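Local atomic coordinates of M152 protein (PDB entry 4G59), a protein that is an MHC class I-like membrane glycoprotein of murine cytomegalovirus and probably helps the virus evade immune recognition by binding host proteins. Residues Tyr82-Asn87 and Val110-Asp115; Cys101-Phe106 and Ala162-Arg167; Lys126-Leu131 and Asp144-Gly149. One frame throughout, in Å; residues are numbered along the deposited sequence.

In the fold
From the N terminus, the chain passes first through helix 68-89, which carries Tyr82-Asn87, and then through strand 95-103, whose end opens contact 2. The next strand, 106-114, comes back under the helix and closes contact 1 over 22 intervening residues, so contacts 1 and 2 cross along the chain. Contact 3 then opens at the edge strand 128-130 and closes on helix 142-148, all within the 55-residue span that ends when helix 161-178 completes contact 2. All three join a helix to the same antiparallel sheet. Contacts 1 and 3 touch directly, Tyr84 on Tyr148, Gln112 against Ile145 and Gly149, and Val110 against Gly149; contact 2 lies about 25 Å from contact 3, centre to centre.

Contact 1. Residues Tyr82-Asn87 and Val110-Asp115; sequences YEYIMN and VLQMMD
Tyr84 reaches down from helix 68-89 to meet Gln112, which rises from strand 106-114. Their CA atoms are 12.1 Å apart, so the backbones stay well separated and two long side chains, coming from opposite directions, bridge the gap. A small, buried interface results, with 119 Å² covered in all.

The polar part is a close approach between the phenol oxygen and the side-chain amide: Tyr84 OH lies 2.7 Å from the atom modelled as Gln112 NE2. The amide is probably turned over in the model, and with it turned back this may be a hydrogen bond. The end of the amide lies by the edge of the tyrosine ring, and the ring and amide planes stand 70° apart. Gln112 gets there because its chain is fully extended, with CG anti to the backbone N (chi1 -172°) and the next torsion also close to 180°. Both residue types suit the place, being long enough to cross the gap and polar at their ends.

Van der Waals contact adds a little. Met114 follows two residues later on the same face of the strand, and its flexible thioether chain sets its methyl CE loosely against the Tyr84 hydroxyl, 4.4 Å from OH. Ile145 of helix 142-148 packs against both Tyr84 and Gln112, and the Tyr148 ring stacks on that of Tyr84.

Helix 68-89 is one of the helices that lie over the antiparallel sheet of an MHC class I-like platform, and this contact joins the two near the helix's C-terminal end.

Contact 2. Residues Cys101-Phe106 and Ala162-Arg167; sequences CKFVPF and ALLQKR
Phe103 and Gln165 bring the two backbones close together, with their CA atoms 5.7 Å apart. Phe103 lies near the end of strand 95-103, where the chain turns through Val104 and a cis peptide bond before Pro105 to enter strand 106-114. Gln165 lies in the N-terminal part of helix 161-178, which passes beside this turn. With so little distance to span, short reaches suffice, and 261 Å² is buried.

The phenyl group of Phe103 does most of the work. Leu164 lays its CB over one ring face, 3.7 Å from the centroid and 14° off the ring normal, which makes a CH-pi contact. The leucine chain crosses the phenylalanine at about a right angle, its CD1 coming 3.6 Å from Phe103 CE1. A flat aromatic offers a broad surface to the helix here, and a branched leucine matches it with hydrocarbon. Helix resting on sheet in this way belongs to the MHC class I-like platform, in which helix 161-178 faces helix 68-89 across the strands; Leu164 also touches Glu70 of that second helix. Ala23 and Phe25 of strand 22-31 also touch Phe103.

Gln165 approaches by another route. Its chain bends at the second torsion (chi2 81°), which swings the amide back toward the turn and sets OE1 at the edge of the Phe103 ring, in its plane, 3.3 Å from Phe103 CB. Ring and amide planes are nearly perpendicular, 85° apart. Val104, crossing the glutamine chain at about a right angle, presses CG2 to 3.8 Å from Gln165 CD. Glutamine suits this border because its CB packs against Phe103 CB, and the bent chain carries a polar end that fits a partly exposed position.

Contact 3. Residues Lys126-Leu131 and Asp144-Gly149; sequences KGVETL and DIARYG
The edge strand 128-130 of the platform sheet meets the short helix 142-148 through Val128 and Ala146, whose CA atoms are 5.9 Å apart. The two methyls of Val128 come up to the Ala146 carbonyl oxygen: CG1 is 3.2 Å from Ala146 O and CG2 3.3 Å. With CG1 anti to the backbone N (chi1 -175°), the forked side chain presents both branches to the helix. Val128 CG1 also rests 3.9 Å from Ala146 CB. Alanine suits this spot because its single methyl lets the helix approach so closely.

The helix thus abuts the outermost strand on this side of an MHC class I-like sheet, and Thr130 adds a light touch, its OG1 4.0 Å from Ala146 CB. Gly149 lies close to Val128, where a CB would come 3.2 Å from Val128 CG1 and clash with Ala146 O, so lacking a side chain suits it. Val128 also packs on Tyr122 of strand 117-123.

Arg147 points its CB away from the strand and folds back along its own segment. Its NE donates to Asp144 OD1 at 2.9 Å, a salt bridge using the anti lone pair of that oxygen, with the acceptor 15° out of the guanidinium plane.

Contact 1. Residues Tyr82-Asn87 and Val110-Asp115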
# COMPACT_ATOMS: atom_id res chain seq x y z
N TYR B 82 -19.67 8.22 5.66
CA TYR B 82 -19.73 9.58 6.21
C TYR B 82 -20.66 9.64 7.43
O TYR B 82 -20.25 10.14 8.48
CB TYR B 82 -20.15 10.59 5.15
CG TYR B 82 -20.53 11.94 5.72
CD1 TYR B 82 -19.56 12.81 6.20
CD2 TYR B 82 -21.86 12.35 5.77
CE1 TYR B 82 -19.91 14.05 6.72
CE2 TYR B 82 -22.21 13.58 6.29
CZ TYR B 82 -21.23 14.43 6.77
OH TYR B 82 -21.57 15.65 7.30
N GLU B 83 -21.89 9.15 7.29
CA GLU B 83 -22.81 9.07 8.43
C GLU B 83 -22.17 8.31 9.58
O GLU B 83 -22.14 8.80 10.71
CB GLU B 83 -24.13 8.39 8.07
CG GLU B 83 -24.82 8.92 6.83
CD GLU B 83 -25.30 10.35 6.97
OE1 GLU B 83 -25.90 10.67 8.02
OE2 GLU B 83 -25.10 11.14 6.03
N TYR B 84 -21.65 7.11 9.30
CA TYR B 84 -21.09 6.24 10.32
C TYR B 84 -20.03 6.96 11.13
O TYR B 84 -20.09 6.97 12.36
CB TYR B 84 -20.47 5.00 9.67
CG TYR B 84 -19.75 4.06 10.61
CD1 TYR B 84 -20.16 3.88 11.92
CD2 TYR B 84 -18.66 3.33 10.17
CE1 TYR B 84 -19.50 3.00 12.77
CE2 TYR B 84 -17.99 2.45 11.02
CZ TYR B 84 -18.41 2.30 12.31
OH TYR B 84 -17.75 1.43 13.14
N ILE B 85 -19.08 7.57 10.43
CA ILE B 85 -17.97 8.27 11.07
C ILE B 85 -18.43 9.43 11.96
O ILE B 85 -18.02 9.53 13.13
CB ILE B 85 -16.93 8.75 10.02
CG1 ILE B 85 -16.00 7.61 9.62
CG2 ILE B 85 -16.13 9.93 10.56
CD1 ILE B 85 -15.18 7.07 10.78
N MET B 86 -19.30 10.29 11.42
CA MET B 86 -19.83 11.43 12.16
C MET B 86 -20.68 11.01 13.38
O MET B 86 -20.45 11.48 14.49
CB MET B 86 -20.62 12.37 11.25
CG MET B 86 -19.80 13.04 10.15
SD MET B 86 -18.33 13.93 10.72
CE MET B 86 -19.06 15.41 11.41
N ASN B 87 -21.66 10.13 13.16
CA ASN B 87 -22.58 9.69 14.21
C ASN B 87 -21.99 8.80 15.31
O ASN B 87 -22.51 8.79 16.43
CB ASN B 87 -23.79 8.97 13.60
CG ASN B 87 -24.56 9.84 12.63
OD1 ASN B 87 -24.33 11.04 12.52
ND2 ASN B 87 -25.50 9.22 11.91
N VAL B 110 -18.87 -9.02 4.29
CA VAL B 110 -18.44 -7.64 4.54
C VAL B 110 -17.39 -7.60 5.65
O VAL B 110 -17.62 -8.09 6.76
CB VAL B 110 -19.63 -6.73 4.88
CG1 VAL B 110 -19.20 -5.26 4.97
CG2 VAL B 110 -20.72 -6.89 3.84
N LEU B 111 -16.23 -7.03 5.34
CA LEU B 111 -15.20 -6.82 6.35
C LEU B 111 -15.03 -5.34 6.65
O LEU B 111 -15.14 -4.50 5.75
CB LEU B 111 -13.87 -7.41 5.89
CG LEU B 111 -13.81 -8.90 5.65
CD1 LEU B 111 -12.48 -9.26 5.00
CD2 LEU B 111 -13.94 -9.60 6.97
N GLN B 112 -14.73 -5.02 7.91
CA GLN B 112 -14.49 -3.65 8.35
C GLN B 112 -13.12 -3.63 8.99
O GLN B 112 -12.85 -4.45 9.88
CB GLN B 112 -15.55 -3.22 9.38
CG GLN B 112 -15.52 -1.74 9.78
CD GLN B 112 -16.47 -1.42 10.96
OE1 GLN B 112 -17.27 -2.26 11.37
NE2 GLN B 112 -16.35 -0.22 11.51
N MET B 113 -12.24 -2.73 8.54
CA MET B 113 -10.92 -2.61 9.15
C MET B 113 -10.59 -1.19 9.60
O MET B 113 -10.92 -0.21 8.91
CB MET B 113 -9.82 -3.13 8.21
CG MET B 113 -9.93 -4.59 7.86
SD MET B 113 -10.86 -4.84 6.33
CE MET B 113 -10.00 -6.29 5.70
N MET B 114 -9.93 -1.10 10.75
CA MET B 114 -9.36 0.17 11.20
C MET B 114 -7.91 -0.02 11.58
O MET B 114 -7.58 -0.91 12.36
CB MET B 114 -10.13 0.74 12.40
CG MET B 114 -11.41 1.47 12.03
SD MET B 114 -12.17 2.48 13.34
CE MET B 114 -13.66 2.85 12.42
N ASP B 115 -7.03 0.82 11.01
CA ASP B 115 -5.62 0.82 11.41
C ASP B 115 -4.93 -0.55 11.31
O ASP B 115 -4.19 -0.94 12.22
CB ASP B 115 -5.46 1.42 12.81
CG ASP B 115 -5.93 2.87 12.88
OD1 ASP B 115 -6.09 3.49 11.82
OD2 ASP B 115 -6.13 3.40 13.99

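Contact 2. Residues Cys101-Phe106 and Ala162-Arg167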
# COMPACT_ATOMS: atom_id res chain seq x y z
N CYS B 101 -18.04 -10.31 -2.87
CA CYS B 101 -19.34 -10.80 -3.37
C CYS B 101 -19.24 -11.86 -4.45
O CYS B 101 -18.50 -11.69 -5.43
CB CYS B 101 -20.19 -9.65 -3.91
SG CYS B 101 -20.60 -8.34 -2.75
N LYS B 102 -19.98 -12.95 -4.27
CA LYS B 102 -20.29 -13.91 -5.34
C LYS B 102 -21.63 -13.48 -5.94
O LYS B 102 -22.57 -13.21 -5.19
CB LYS B 102 -20.44 -15.30 -4.76
CG LYS B 102 -19.51 -16.35 -5.32
CD LYS B 102 -19.44 -17.51 -4.36
CE LYS B 102 -18.62 -18.67 -4.89
NZ LYS B 102 -19.29 -19.37 -6.03
N PHE B 103 -21.72 -13.44 -7.26
CA PHE B 103 -22.95 -13.02 -7.92
C PHE B 103 -23.98 -14.14 -8.14
O PHE B 103 -25.19 -13.90 -8.03
CB PHE B 103 -22.63 -12.32 -9.23
CG PHE B 103 -21.87 -11.03 -9.06
CD1 PHE B 103 -22.27 -10.09 -8.12
CD2 PHE B 103 -20.74 -10.77 -9.82
CE1 PHE B 103 -21.56 -8.91 -7.96
CE2 PHE B 103 -20.03 -9.59 -9.67
CZ PHE B 103 -20.43 -8.66 -8.74
N VAL B 104 -23.51 -15.34 -8.49
CA VAL B 104 -24.40 -16.49 -8.66
C VAL B 104 -23.81 -17.75 -7.97
O VAL B 104 -22.75 -18.26 -8.36
CB VAL B 104 -24.79 -16.76 -10.15
CG1 VAL B 104 -25.44 -15.54 -10.78
CG2 VAL B 104 -23.59 -17.16 -10.97
N PRO B 105 -24.47 -18.21 -6.90
CA PRO B 105 -25.61 -17.57 -6.23
C PRO B 105 -25.16 -16.32 -5.48
O PRO B 105 -24.08 -16.35 -4.91
CB PRO B 105 -26.05 -18.62 -5.20
CG PRO B 105 -25.25 -19.87 -5.48
CD PRO B 105 -24.02 -19.43 -6.20
N PHE B 106 -25.97 -15.26 -5.47
CA PHE B 106 -25.58 -14.03 -4.79
C PHE B 106 -25.24 -14.19 -3.32
O PHE B 106 -26.02 -14.72 -2.54
CB PHE B 106 -26.64 -12.93 -4.92
CG PHE B 106 -26.14 -11.60 -4.46
CD1 PHE B 106 -25.44 -10.78 -5.34
CD2 PHE B 106 -26.30 -11.19 -3.14
CE1 PHE B 106 -24.94 -9.56 -4.93
CE2 PHE B 106 -25.80 -9.97 -2.71
CZ PHE B 106 -25.11 -9.15 -3.61
N ALA B 162 -27.07 -10.66 -11.96
CA ALA B 162 -26.92 -11.24 -13.28
C ALA B 162 -26.21 -10.30 -14.25
O ALA B 162 -25.49 -10.75 -15.14
CB ALA B 162 -28.26 -11.65 -13.83
N LEU B 163 -26.41 -9.00 -14.08
CA LEU B 163 -25.79 -8.04 -15.00
C LEU B 163 -24.32 -7.89 -14.63
O LEU B 163 -23.47 -7.76 -15.52
CB LEU B 163 -26.49 -6.68 -14.96
CG LEU B 163 -25.76 -5.47 -15.55
CD1 LEU B 163 -25.32 -5.71 -16.99
CD2 LEU B 163 -26.66 -4.27 -15.50
N LEU B 164 -24.04 -7.92 -13.33
CA LEU B 164 -22.68 -7.81 -12.81
C LEU B 164 -21.88 -9.08 -13.12
O LEU B 164 -20.72 -9.01 -13.52
CB LEU B 164 -22.68 -7.53 -11.30
CG LEU B 164 -23.15 -6.15 -10.85
CD1 LEU B 164 -23.37 -6.10 -9.34
CD2 LEU B 164 -22.13 -5.10 -11.27
N GLN B 165 -22.51 -10.23 -12.93
CA GLN B 165 -21.86 -11.50 -13.26
C GLN B 165 -21.43 -11.48 -14.73
O GLN B 165 -20.33 -11.91 -15.07
CB GLN B 165 -22.81 -12.67 -13.00
CG GLN B 165 -22.31 -14.00 -13.54
CD GLN B 165 -21.29 -14.67 -12.63
OE1 GLN B 165 -21.15 -14.32 -11.45
NE2 GLN B 165 -20.58 -15.65 -13.18
N LYS B 166 -22.29 -10.96 -15.60
CA LYS B 166 -21.96 -10.95 -17.01
C LYS B 166 -20.80 -10.00 -17.28
O LYS B 166 -19.82 -10.36 -17.95
CB LYS B 166 -23.16 -10.53 -17.85
CG LYS B 166 -22.97 -10.75 -19.32
CD LYS B 166 -24.08 -10.09 -20.11
CE LYS B 166 -24.00 -10.46 -21.58
NZ LYS B 166 -24.37 -9.29 -22.43
N ARG B 167 -20.89 -8.78 -16.74
CA ARG B 167 -19.89 -7.77 -17.02
C ARG B 167 -18.52 -8.17 -16.47
O ARG B 167 -17.50 -8.01 -17.15
CB ARG B 167 -20.32 -6.40 -16.50
CG ARG B 167 -19.20 -5.38 -16.53
CD ARG B 167 -19.69 -3.95 -16.57
NE ARG B 167 -20.54 -3.63 -15.43
CZ ARG B 167 -21.72 -3.03 -15.54
NH1 ARG B 167 -22.18 -2.69 -16.73
NH2 ARG B 167 -22.44 -2.78 -14.45

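Contact 3. Residues Lys126-Leu131 and Asp144-Gly149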
# COMPACT_ATOMS: atom_id res chain seq x y z
N LYS B 126 -24.63 -16.04 9.19
CA LYS B 126 -24.28 -15.70 10.57
C LYS B 126 -24.74 -14.27 10.83
O LYS B 126 -25.55 -13.71 10.09
CB LYS B 126 -22.76 -15.84 10.79
CG LYS B 126 -22.32 -16.02 12.25
CD LYS B 126 -20.88 -16.50 12.34
CE LYS B 126 -20.69 -17.80 11.58
NZ LYS B 126 -19.42 -18.50 11.93
N GLY B 127 -24.25 -13.67 11.90
CA GLY B 127 -24.56 -12.29 12.18
C GLY B 127 -23.31 -11.50 11.91
O GLY B 127 -22.53 -11.82 11.01
N VAL B 128 -23.12 -10.45 12.70
CA VAL B 128 -21.87 -9.74 12.68
C VAL B 128 -21.00 -10.38 13.73
O VAL B 128 -21.38 -10.46 14.89
CB VAL B 128 -22.07 -8.28 13.00
CG1 VAL B 128 -20.74 -7.54 12.86
CG2 VAL B 128 -23.06 -7.72 12.04
N GLU B 129 -19.85 -10.87 13.31
CA GLU B 129 -18.87 -11.43 14.22
C GLU B 129 -17.87 -10.32 14.50
O GLU B 129 -17.32 -9.74 13.57
CB GLU B 129 -18.19 -12.60 13.55
CG GLU B 129 -17.20 -13.33 14.40
CD GLU B 129 -16.64 -14.54 13.68
OE1 GLU B 129 -17.15 -14.87 12.58
OE2 GLU B 129 -15.68 -15.14 14.21
N THR B 130 -17.66 -10.02 15.78
CA THR B 130 -16.66 -9.03 16.18
C THR B 130 -15.30 -9.71 16.36
O THR B 130 -15.17 -10.62 17.17
CB THR B 130 -17.04 -8.31 17.49
OG1 THR B 130 -18.12 -7.40 17.23
CG2 THR B 130 -15.87 -7.54 18.02
N LEU B 131 -14.31 -9.26 15.59
CA LEU B 131 -12.97 -9.85 15.57
C LEU B 131 -11.94 -8.97 16.28
O LEU B 131 -10.86 -9.44 16.62
CB LEU B 131 -12.52 -10.08 14.13
CG LEU B 131 -13.48 -10.90 13.28
CD1 LEU B 131 -12.90 -11.14 11.91
CD2 LEU B 131 -13.76 -12.21 13.97
N ASP B 144 -22.42 -0.64 18.43
CA ASP B 144 -22.47 0.30 17.33
C ASP B 144 -21.54 -0.10 16.16
O ASP B 144 -21.91 0.00 14.99
CB ASP B 144 -22.12 1.70 17.83
CG ASP B 144 -23.34 2.52 18.16
OD1 ASP B 144 -24.43 2.15 17.66
OD2 ASP B 144 -23.21 3.54 18.89
N ILE B 145 -20.33 -0.55 16.51
CA ILE B 145 -19.36 -1.00 15.51
C ILE B 145 -19.85 -2.24 14.75
O ILE B 145 -19.73 -2.33 13.53
CB ILE B 145 -18.02 -1.29 16.17
CG1 ILE B 145 -17.41 0.00 16.70
CG2 ILE B 145 -17.08 -2.01 15.20
CD1 ILE B 145 -16.30 -0.21 17.69
N ALA B 146 -20.41 -3.18 15.50
CA ALA B 146 -20.94 -4.40 14.91
C ALA B 146 -22.09 -4.08 13.97
O ALA B 146 -22.21 -4.68 12.89
CB ALA B 146 -21.39 -5.35 16.02
N ARG B 147 -22.94 -3.15 14.36
CA ARG B 147 -24.16 -2.88 13.58
C ARG B 147 -23.78 -2.20 12.27
O ARG B 147 -24.40 -2.44 11.22
CB ARG B 147 -25.21 -2.12 14.42
CG ARG B 147 -25.29 -0.59 14.23
CD ARG B 147 -26.33 0.09 15.17
NE ARG B 147 -26.00 0.00 16.61
CZ ARG B 147 -26.61 -0.80 17.49
NH1 ARG B 147 -27.60 -1.59 17.10
NH2 ARG B 147 -26.23 -0.82 18.76
N TYR B 148 -22.73 -1.39 12.31
CA TYR B 148 -22.24 -0.76 11.09
C TYR B 148 -21.39 -1.73 10.25
O TYR B 148 -21.20 -1.51 9.04
CB TYR B 148 -21.50 0.53 11.41
CG TYR B 148 -22.47 1.68 11.59
CD1 TYR B 148 -22.91 2.41 10.49
CD2 TYR B 148 -22.95 2.02 12.84
CE1 TYR B 148 -23.80 3.46 10.65
CE2 TYR B 148 -23.84 3.06 13.01
CZ TYR B 148 -24.27 3.78 11.91
OH TYR B 148 -25.16 4.82 12.07
N GLY B 149 -20.92 -2.80 10.90
CA GLY B 149 -20.27 -3.90 10.20
C GLY B 149 -21.16 -4.58 9.17
O GLY B 149 -20.70 -5.32 8.30